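PDB 5ICQ: methylocystis parvus OBBP MbnE from Methylocystis parvus OBBP, which probably binds the copper-chelating peptide methanobactin in the periplasm, as a solute-binding protein of family 5, for delivery to the transport machinery. Local coordinates for residues Ala533-Leu541 / Ala553-Leu561; Lys319-Arg330 / Phe490-Ala501. All coordinates share one frame; numbering follows the deposited sequence.

Interaction 1. Residues Ala533-Leu541 / Ala553-Leu561; sequences AIDGMISAL and AVRAYDRVL
M537 and Y557 interlock at the middle of an antiparallel helical hairpin, each a knob in a hole of the other helix: M537 sits among A553, A556, Y557 and V560, and Y557 among I534, M537, I538 and L541. The two helical segments run at 163° to each other, their axes 8.8 Å apart at closest approach, and the side chains meet by apolar packing. M537 leaves its helix with CG beside the backbone N and then bends at both later torsions (chi2 -57°, chi3 -38°), which lays the thioether along helix 553-561, from V560 toward A553. Its CB lies against Y557 CB, its CG against V560 CG2, and the methyl M537 CE ends 3.5 Å from A556 CB and equally close to the carbonyl oxygen A553 O.

The ring of Y557 is held on both faces by leucine methyls. L541 CD2 stands over one face, 4.0 Å from the ring centroid, in a CH-pi contact; L561 CD1, from the ring's own helix, covers the opposite face, and both are offset toward the rim. I534 CG2 comes to the ring edge near its plane, while I538 CG1 approaches Y557 CE1 obliquely at 3.5 Å. The hydroxyl at the far end is hydrogen-bonded to Q509, and W513 of the same helix 508-513 also packs on the Y557 side chain. At the N-terminal end of 533-541, I534 crosses V560 with I534 CG1 3.6 Å from V560 CG1, and its CD1 lies against L561 CD2. Helix 381-387 packs on this pair of helices too, L386 touching M537 and L387 touching V560. The backbones come closest at the other end, consistent with the small A553, whose CB rests 3.6 Å from L541 CA.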
loop_
_atom_site.group_PDB
_atom_site.type_symbol
_atom_site.label_atom_id
_atom_site.label_comp_id
_atom_site.label_asym_id
_atom_site.label_seq_id
_atom_site.Cartn_x
_atom_site.Cartn_y
_atom_site.Cartn_z
ATOM N N ALA A 533 -19.711 14.439 4.195
ATOM C CA ALA A 533 -19.313 14.424 2.789
ATOM C C ALA A 533 -18.196 13.420 2.533
ATOM O O ALA A 533 -18.166 12.764 1.483
ATOM C CB ALA A 533 -18.885 15.823 2.350
ATOM N N ILE A 534 -17.256 13.275 3.469
ATOM C CA ILE A 534 -16.269 12.202 3.328
ATOM C C ILE A 534 -16.962 10.850 3.320
ATOM O O ILE A 534 -16.699 9.995 2.461
ATOM C CB ILE A 534 -15.221 12.270 4.453
ATOM C CG1 ILE A 534 -14.323 13.494 4.279
ATOM C CG2 ILE A 534 -14.391 10.991 4.468
ATOM C CD1 ILE A 534 -13.357 13.655 5.465
ATOM N N ASP A 535 -17.835 10.622 4.309
ATOM C CA ASP A 535 -18.542 9.349 4.396
ATOM C C ASP A 535 -19.350 9.086 3.132
ATOM O O ASP A 535 -19.414 7.948 2.650
ATOM C CB ASP A 535 -19.473 9.345 5.615
ATOM C CG ASP A 535 -18.721 9.386 6.948
ATOM O OD1 ASP A 535 -17.478 9.292 6.955
ATOM O OD2 ASP A 535 -19.389 9.514 7.996
ATOM N N GLY A 536 -19.993 10.131 2.598
ATOM C CA GLY A 536 -20.780 9.965 1.385
ATOM C C GLY A 536 -19.935 9.640 0.165
ATOM O O GLY A 536 -20.334 8.834 -0.677
ATOM N N MET A 537 -18.760 10.266 0.042
ATOM C CA MET A 537 -17.900 9.921 -1.088
ATOM C C MET A 537 -17.261 8.548 -0.938
ATOM O O MET A 537 -17.031 7.871 -1.950
ATOM C CB MET A 537 -16.823 10.984 -1.326
ATOM C CG MET A 537 -17.381 12.323 -1.735
ATOM S SD MET A 537 -18.428 12.266 -3.235
ATOM C CE MET A 537 -17.678 11.099 -4.379
ATOM N N ILE A 538 -16.964 8.114 0.287
ATOM C CA ILE A 538 -16.506 6.739 0.466
ATOM C C ILE A 538 -17.594 5.768 0.018
ATOM O O ILE A 538 -17.330 4.801 -0.705
ATOM C CB ILE A 538 -16.086 6.496 1.927
ATOM C CG1 ILE A 538 -14.813 7.286 2.241
ATOM C CG2 ILE A 538 -15.859 5.001 2.178
ATOM C CD1 ILE A 538 -14.417 7.255 3.703
ATOM N N SER A 539 -18.841 6.028 0.421
ATOM C CA SER A 539 -19.937 5.184 -0.046
ATOM C C SER A 539 -20.016 5.184 -1.564
ATOM O O SER A 539 -20.267 4.141 -2.179
ATOM C CB SER A 539 -21.265 5.645 0.554
ATOM O OG SER A 539 -21.229 5.560 1.966
ATOM N N ALA A 540 -19.777 6.339 -2.193
ATOM C CA ALA A 540 -19.908 6.423 -3.644
ATOM C C ALA A 540 -18.789 5.669 -4.353
ATOM O O ALA A 540 -19.027 5.014 -5.375
ATOM C CB ALA A 540 -19.924 7.885 -4.095
ATOM N N LEU A 541 -17.558 5.752 -3.845
ATOM C CA LEU A 541 -16.498 4.986 -4.495
ATOM C C LEU A 541 -16.643 3.496 -4.215
ATOM O O LEU A 541 -16.212 2.676 -5.028
ATOM C CB LEU A 541 -15.112 5.495 -4.071
ATOM C CG LEU A 541 -14.585 5.185 -2.670
ATOM C CD1 LEU A 541 -13.831 3.851 -2.642
ATOM C CD2 LEU A 541 -13.673 6.329 -2.195
ATOM N N ALA A 553 -15.605 8.982 -8.770
ATOM C CA ALA A 553 -15.839 9.045 -7.332
ATOM C C ALA A 553 -14.545 9.276 -6.559
ATOM O O ALA A 553 -14.539 10.011 -5.563
ATOM C CB ALA A 553 -16.526 7.761 -6.853
ATOM N N VAL A 554 -13.445 8.646 -6.973
ATOM C CA VAL A 554 -12.198 8.818 -6.224
ATOM C C VAL A 554 -11.665 10.236 -6.392
ATOM O O VAL A 554 -11.145 10.830 -5.439
ATOM C CB VAL A 554 -11.152 7.767 -6.654
ATOM C CG1 VAL A 554 -9.841 7.990 -5.913
ATOM C CG2 VAL A 554 -11.675 6.374 -6.361
ATOM N N ARG A 555 -11.754 10.790 -7.601
ATOM C CA ARG A 555 -11.357 12.186 -7.792
ATOM C C ARG A 555 -12.177 13.121 -6.906
ATOM O O ARG A 555 -11.627 14.014 -6.255
ATOM C CB ARG A 555 -11.501 12.594 -9.261
ATOM C CG ARG A 555 -10.420 12.032 -10.158
ATOM C CD ARG A 555 -10.653 12.434 -11.598
ATOM N NE ARG A 555 -9.669 11.817 -12.481
ATOM C CZ ARG A 555 -9.628 12.001 -13.799
ATOM N NH1 ARG A 555 -10.521 12.784 -14.390
ATOM N NH2 ARG A 555 -8.701 11.389 -14.528
ATOM N N ALA A 556 -13.498 12.933 -6.868
ATOM C CA ALA A 556 -14.320 13.766 -5.988
ATOM C C ALA A 556 -13.951 13.550 -4.526
ATOM O O ALA A 556 -13.904 14.499 -3.736
ATOM C CB ALA A 556 -15.805 13.474 -6.211
ATOM N N TYR A 557 -13.714 12.298 -4.144
ATOM C CA TYR A 557 -13.265 11.980 -2.790
ATOM C C TYR A 557 -11.953 12.695 -2.455
ATOM O O TYR A 557 -11.802 13.274 -1.369
ATOM C CB TYR A 557 -13.130 10.458 -2.691
ATOM C CG TYR A 557 -12.515 9.894 -1.428
ATOM C CD1 TYR A 557 -13.072 10.136 -0.184
ATOM C CD2 TYR A 557 -11.406 9.066 -1.498
ATOM C CE1 TYR A 557 -12.515 9.579 0.968
ATOM C CE2 TYR A 557 -10.853 8.496 -0.358
ATOM C CZ TYR A 557 -11.412 8.765 0.871
ATOM O OH TYR A 557 -10.860 8.213 2.022
ATOM N N ASP A 558 -10.996 12.671 -3.385
ATOM C CA ASP A 558 -9.732 13.386 -3.211
ATOM C C ASP A 558 -9.980 14.863 -2.917
ATOM O O ASP A 558 -9.395 15.428 -1.985
ATOM C CB ASP A 558 -8.877 13.216 -4.480
ATOM C CG ASP A 558 -7.403 13.612 -4.288
ATOM O OD1 ASP A 558 -6.856 13.401 -3.187
ATOM O OD2 ASP A 558 -6.780 14.120 -5.261
ATOM N N ARG A 559 -10.866 15.497 -3.696
ATOM C CA ARG A 559 -11.172 16.913 -3.477
ATOM C C ARG A 559 -11.724 17.168 -2.083
ATOM O O ARG A 559 -11.391 18.182 -1.460
ATOM C CB ARG A 559 -12.170 17.422 -4.524
ATOM C CG ARG A 559 -11.719 17.131 -5.954
ATOM C CD ARG A 559 -12.538 17.868 -7.011
ATOM N NE ARG A 559 -12.303 17.223 -8.301
ATOM C CZ ARG A 559 -11.438 17.656 -9.206
ATOM N NH1 ARG A 559 -10.713 18.739 -8.932
ATOM N NH2 ARG A 559 -11.268 16.990 -10.342
ATOM N N VAL A 560 -12.598 16.285 -1.594
ATOM C CA VAL A 560 -13.173 16.487 -0.261
ATOM C C VAL A 560 -12.105 16.335 0.816
ATOM O O VAL A 560 -12.028 17.141 1.750
ATOM C CB VAL A 560 -14.349 15.520 -0.036
ATOM C CG1 VAL A 560 -14.838 15.595 1.409
ATOM C CG2 VAL A 560 -15.510 15.837 -1.005
ATOM N N LEU A 561 -11.262 15.306 0.708
ATOM C CA LEU A 561 -10.183 15.140 1.682
ATOM C C LEU A 561 -9.252 16.342 1.680
ATOM O O LEU A 561 -8.897 16.870 2.741
ATOM C CB LEU A 561 -9.388 13.873 1.378
ATOM C CG LEU A 561 -10.066 12.529 1.633
ATOM C CD1 LEU A 561 -9.075 11.399 1.309
ATOM C CD2 LEU A 561 -10.534 12.442 3.092
#

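Interaction 2. Residues Lys319-Arg330 / Phe490-Ala501; sequences KGLNGFVFNTRR and FDFDMMIGQYVA
R330 reaches across to D491 and D493 just beyond an antiparallel strand pair, 322-326 with 494-498, that belongs to a mixed sheet. From CB the chain runs extended through CG to NE. R330 CD passes 3.6 Å from D493 OD1. NE and CZ then lie against the carbonyl oxygen of F492, which sits over one face of the guanidinium, R330 CZ being 3.4 Å from F492 O. The edge of the group carries the polar bonds. R330 NH1 gives a salt bridge of 2.9 Å to D493 OD1, nearly in the guanidinium plane but from above the carboxylate plane, and also donates to a water that bridges to D491 OD1. R330 NH2 meets D491 OD1, also at 2.9 Å, on that oxygen's anti lone pair. D493 OD2 is held separately by the backbone N of E447.

R329 turns the other way and lays its guanidinium flat on the F490 ring, centres 3.7 Å apart and planes at 12°, a cation-pi stack with NH2 over the ring centre. N327 ties the turn together: OD1 closes an Asx turn with R329 N and takes a second bond from R329 NH1 on the opposite face of its plane, while ND2 donates to F492 O. R329 NH2 bonds onward to A518 O.

Within the strands, M494 extends past F324, its SD oblique to that ring in a Met-aromatic contact, then bends at chi3 (-74°) so that CE stands over the face of F326. On the face of the sheet that carries V325 and M495, V325 CG2 meets the edge of the Y499 ring and lies near G497, which has no side chain to obstruct it. Two carboxylates and a bridging water around the R330 guanidinium probably stabilise its positive charge and limit its rotation.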
loop_
_atom_site.group_PDB
_atom_site.type_symbol
_atom_site.label_atom_id
_atom_site.label_comp_id
_atom_site.label_asym_id
_atom_site.label_seq_id
_atom_site.Cartn_x
_atom_site.Cartn_y
_atom_site.Cartn_z
ATOM N N LYS A 319 0.886 7.686 -5.915
ATOM C CA LYS A 319 1.902 8.031 -4.932
ATOM C C LYS A 319 1.256 8.782 -3.775
ATOM O O LYS A 319 0.122 9.267 -3.878
ATOM C CB LYS A 319 3.000 8.897 -5.556
ATOM C CG LYS A 319 3.688 8.268 -6.771
ATOM C CD LYS A 319 4.596 7.127 -6.336
ATOM C CE LYS A 319 5.269 6.474 -7.528
ATOM N NZ LYS A 319 4.265 5.995 -8.525
ATOM N N GLY A 320 2.000 8.897 -2.680
ATOM C CA GLY A 320 1.490 9.554 -1.486
ATOM C C GLY A 320 0.693 8.578 -0.636
ATOM O O GLY A 320 0.590 7.407 -0.991
ATOM N N LEU A 321 0.148 9.034 0.491
ATOM C CA LEU A 321 0.411 10.372 1.021
ATOM C C LEU A 321 0.853 10.235 2.481
ATOM O O LEU A 321 0.200 9.544 3.276
ATOM C CB LEU A 321 -0.833 11.275 0.924
ATOM C CG LEU A 321 -0.743 12.700 1.531
ATOM C CD1 LEU A 321 -1.690 13.669 0.815
ATOM C CD2 LEU A 321 -1.045 12.710 3.046
ATOM N N ASN A 322 1.968 10.880 2.810
ATOM C CA ASN A 322 2.408 11.122 4.177
ATOM C C ASN A 322 2.258 12.608 4.461
ATOM O O ASN A 322 2.323 13.429 3.542
ATOM C CB ASN A 322 3.882 10.749 4.392
ATOM C CG ASN A 322 4.204 9.345 3.974
ATOM O OD1 ASN A 322 3.398 8.433 4.144
ATOM N ND2 ASN A 322 5.405 9.155 3.434
ATOM N N GLY A 323 2.080 12.964 5.728
ATOM C CA GLY A 323 1.953 14.384 6.023
ATOM C C GLY A 323 1.946 14.662 7.506
ATOM O O GLY A 323 1.810 13.753 8.331
ATOM N N PHE A 324 2.099 15.950 7.837
ATOM C CA PHE A 324 1.812 16.419 9.186
ATOM C C PHE A 324 0.307 16.383 9.409
ATOM O O PHE A 324 -0.438 17.062 8.701
ATOM C CB PHE A 324 2.315 17.853 9.399
ATOM C CG PHE A 324 3.814 17.997 9.430
ATOM C CD1 PHE A 324 4.550 17.577 10.539
ATOM C CD2 PHE A 324 4.479 18.611 8.378
ATOM C CE1 PHE A 324 5.940 17.728 10.577
ATOM C CE2 PHE A 324 5.859 18.788 8.417
ATOM C CZ PHE A 324 6.589 18.341 9.527
ATOM N N VAL A 325 -0.144 15.632 10.409
ATOM C CA VAL A 325 -1.569 15.464 10.671
ATOM C C VAL A 325 -1.985 16.400 11.793
ATOM O O VAL A 325 -1.383 16.376 12.872
ATOM C CB VAL A 325 -1.893 14.011 11.055
ATOM C CG1 VAL A 325 -3.363 13.910 11.425
ATOM C CG2 VAL A 325 -1.573 13.062 9.903
ATOM N N PHE A 326 -3.041 17.188 11.562
ATOM C CA PHE A 326 -3.649 17.991 12.622
ATOM C C PHE A 326 -4.605 17.143 13.452
ATOM O O PHE A 326 -5.424 16.399 12.909
ATOM C CB PHE A 326 -4.449 19.168 12.036
ATOM C CG PHE A 326 -3.628 20.178 11.271
ATOM C CD1 PHE A 326 -3.046 21.260 11.923
ATOM C CD2 PHE A 326 -3.515 20.092 9.888
ATOM C CE1 PHE A 326 -2.332 22.223 11.203
ATOM C CE2 PHE A 326 -2.803 21.021 9.168
ATOM C CZ PHE A 326 -2.212 22.102 9.822
ATOM N N ASN A 327 -4.537 17.280 14.774
ATOM C CA ASN A 327 -5.539 16.613 15.598
ATOM C C ASN A 327 -6.750 17.529 15.679
ATOM O O ASN A 327 -6.832 18.411 16.543
ATOM C CB ASN A 327 -5.004 16.274 16.986
ATOM C CG ASN A 327 -6.027 15.499 17.811
ATOM O OD1 ASN A 327 -7.172 15.334 17.384
ATOM N ND2 ASN A 327 -5.618 15.007 18.980
ATOM N N THR A 328 -7.721 17.311 14.775
ATOM C CA THR A 328 -8.846 18.239 14.720
ATOM C C THR A 328 -9.817 18.031 15.873
ATOM O O THR A 328 -10.795 18.778 15.974
ATOM C CB THR A 328 -9.615 18.125 13.400
ATOM O OG1 THR A 328 -10.336 16.878 13.345
ATOM C CG2 THR A 328 -8.634 18.152 12.220
ATOM N N ARG A 329 -9.585 17.036 16.733
ATOM C CA ARG A 329 -10.408 16.879 17.930
ATOM C C ARG A 329 -10.120 17.960 18.955
ATOM O O ARG A 329 -10.935 18.181 19.863
ATOM C CB ARG A 329 -10.163 15.513 18.588
ATOM C CG ARG A 329 -10.330 14.313 17.657
ATOM C CD ARG A 329 -9.775 13.052 18.315
ATOM N NE ARG A 329 -9.681 11.928 17.371
ATOM C CZ ARG A 329 -8.661 11.743 16.538
ATOM N NH1 ARG A 329 -7.659 12.617 16.514
ATOM N NH2 ARG A 329 -8.640 10.697 15.722
ATOM N N ARG A 330 -8.969 18.607 18.858
ATOM C CA ARG A 330 -8.568 19.609 19.835
ATOM C C ARG A 330 -8.892 21.007 19.321
ATOM O O ARG A 330 -8.711 21.302 18.139
ATOM C CB ARG A 330 -7.077 19.463 20.165
ATOM C CG ARG A 330 -6.772 18.120 20.854
ATOM C CD ARG A 330 -5.314 17.972 21.286
ATOM N NE ARG A 330 -5.151 16.817 22.173
ATOM C CZ ARG A 330 -4.001 16.442 22.733
ATOM N NH1 ARG A 330 -2.881 17.123 22.506
ATOM N NH2 ARG A 330 -3.970 15.380 23.531
ATOM N N PHE A 490 -4.649 9.126 20.491
ATOM C CA PHE A 490 -4.738 10.453 19.873
ATOM C C PHE A 490 -4.284 11.552 20.836
ATOM O O PHE A 490 -4.845 12.654 20.868
ATOM C CB PHE A 490 -6.156 10.724 19.345
ATOM C CG PHE A 490 -6.697 9.609 18.464
ATOM C CD1 PHE A 490 -6.016 9.208 17.322
ATOM C CD2 PHE A 490 -7.889 8.966 18.787
ATOM C CE1 PHE A 490 -6.511 8.179 16.498
ATOM C CE2 PHE A 490 -8.397 7.936 17.975
ATOM C CZ PHE A 490 -7.698 7.533 16.837
ATOM N N ASP A 491 -3.238 11.262 21.613
ATOM C CA ASP A 491 -2.705 12.228 22.574
ATOM C C ASP A 491 -1.549 12.996 21.927
ATOM O O ASP A 491 -0.365 12.816 22.239
ATOM C CB ASP A 491 -2.276 11.530 23.857
ATOM C CG ASP A 491 -1.693 12.491 24.875
ATOM O OD1 ASP A 491 -1.936 13.720 24.761
ATOM O OD2 ASP A 491 -0.978 12.018 25.780
ATOM N N PHE A 492 -1.927 13.869 20.997
ATOM C CA PHE A 492 -0.966 14.710 20.291
ATOM C C PHE A 492 -1.714 15.913 19.726
ATOM O O PHE A 492 -2.937 15.871 19.542
ATOM C CB PHE A 492 -0.244 13.931 19.174
ATOM C CG PHE A 492 -1.184 13.333 18.139
ATOM C CD1 PHE A 492 -1.643 14.099 17.072
ATOM C CD2 PHE A 492 -1.600 12.009 18.243
ATOM C CE1 PHE A 492 -2.524 13.562 16.135
ATOM C CE2 PHE A 492 -2.473 11.457 17.299
ATOM C CZ PHE A 492 -2.933 12.238 16.249
ATOM N N ASP A 493 -0.967 17.003 19.495
ATOM C CA ASP A 493 -1.507 18.121 18.720
ATOM C C ASP A 493 -1.315 17.877 17.232
ATOM O O ASP A 493 -2.232 18.102 16.427
ATOM C CB ASP A 493 -0.817 19.444 19.095
ATOM C CG ASP A 493 -1.061 19.868 20.535
ATOM O OD1 ASP A 493 -2.139 19.559 21.099
ATOM O OD2 ASP A 493 -0.160 20.537 21.092
ATOM N N MET A 494 -0.115 17.429 16.863
ATOM C CA MET A 494 0.274 17.157 15.488
ATOM C C MET A 494 1.282 16.018 15.499
ATOM O O MET A 494 2.090 15.903 16.424
ATOM C CB MET A 494 0.896 18.401 14.830
ATOM C CG MET A 494 1.419 18.165 13.397
ATOM S SD MET A 494 1.976 19.712 12.636
ATOM C CE MET A 494 0.406 20.489 12.280
ATOM N N MET A 495 1.220 15.171 14.482
ATOM C CA MET A 495 2.211 14.118 14.326
ATOM C C MET A 495 2.305 13.841 12.841
ATOM O O MET A 495 1.544 14.396 12.045
ATOM C CB MET A 495 1.840 12.856 15.126
ATOM C CG MET A 495 0.541 12.192 14.706
ATOM S SD MET A 495 0.327 10.591 15.552
ATOM C CE MET A 495 1.422 9.558 14.573
ATOM N N ILE A 496 3.249 12.996 12.453
ATOM C CA ILE A 496 3.399 12.634 11.045
ATOM C C ILE A 496 2.683 11.311 10.828
ATOM O O ILE A 496 2.891 10.358 11.587
ATOM C CB ILE A 496 4.881 12.572 10.639
ATOM C CG1 ILE A 496 5.440 13.999 10.621
ATOM C CG2 ILE A 496 5.029 11.906 9.270
ATOM C CD1 ILE A 496 6.954 14.091 10.453
ATOM N N GLY A 497 1.804 11.262 9.823
ATOM C CA GLY A 497 1.006 10.083 9.578
ATOM C C GLY A 497 1.112 9.653 8.130
ATOM O O GLY A 497 1.511 10.424 7.259
ATOM N N GLN A 498 0.730 8.402 7.883
ATOM C CA GLN A 498 0.812 7.810 6.555
ATOM C C GLN A 498 -0.561 7.332 6.096
ATOM O O GLN A 498 -1.291 6.688 6.861
ATOM C CB GLN A 498 1.817 6.658 6.567
ATOM C CG GLN A 498 1.965 5.942 5.257
ATOM C CD GLN A 498 3.201 5.062 5.217
ATOM O OE1 GLN A 498 3.225 3.977 5.800
ATOM N NE2 GLN A 498 4.240 5.530 4.524
ATOM N N TYR A 499 -0.910 7.651 4.840
ATOM C CA TYR A 499 -2.160 7.225 4.185
ATOM C C TYR A 499 -1.758 6.699 2.806
ATOM O O TYR A 499 -1.868 7.419 1.818
ATOM C CB TYR A 499 -3.158 8.385 4.074
ATOM C CG TYR A 499 -3.527 8.974 5.415
ATOM C CD1 TYR A 499 -2.745 9.963 6.002
ATOM C CD2 TYR A 499 -4.634 8.507 6.110
ATOM C CE1 TYR A 499 -3.070 10.490 7.248
ATOM C CE2 TYR A 499 -4.976 9.039 7.353
ATOM C CZ TYR A 499 -4.191 10.033 7.908
ATOM O OH TYR A 499 -4.509 10.557 9.146
ATOM N N VAL A 500 -1.259 5.461 2.752
ATOM C CA VAL A 500 -0.654 4.953 1.518
ATOM C C VAL A 500 -1.705 4.848 0.421
ATOM O O VAL A 500 -2.749 4.212 0.606
ATOM C CB VAL A 500 0.010 3.588 1.766
ATOM C CG1 VAL A 500 0.417 2.946 0.430
ATOM C CG2 VAL A 500 1.224 3.723 2.684
ATOM N N ALA A 501 -1.429 5.467 -0.731
ATOM C CA ALA A 501 -2.354 5.413 -1.860
ATOM C C ALA A 501 -2.351 4.033 -2.503
ATOM O O ALA A 501 -1.325 3.356 -2.575
ATOM C CB ALA A 501 -1.989 6.446 -2.932
HETATM O O HOH W 1 -0.500 15.996 23.595
#

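Overall arrangement
Interaction 2 closes before interaction 1 opens: 319-330 pairs with 490-501, a partner far along the chain, whereas 533-541 and 553-561 belong to consecutive helices, 532-543 and 547-563. The centres of interactions 1 and 2 lie about 19 Å apart and their nearest atoms about 7 Å, without touching. The chain links them through strand 567-572, which follows helix 547-563 and pairs antiparallel with strand 322-326 on the sheet of interaction 2. Helix 508-513 provides a second bridge: its W513 touches the helical pair and stacks on Y499. The hairpin and the sheet are thus parts of one continuous structure, in what is probably one lobe of the solute-binding fold.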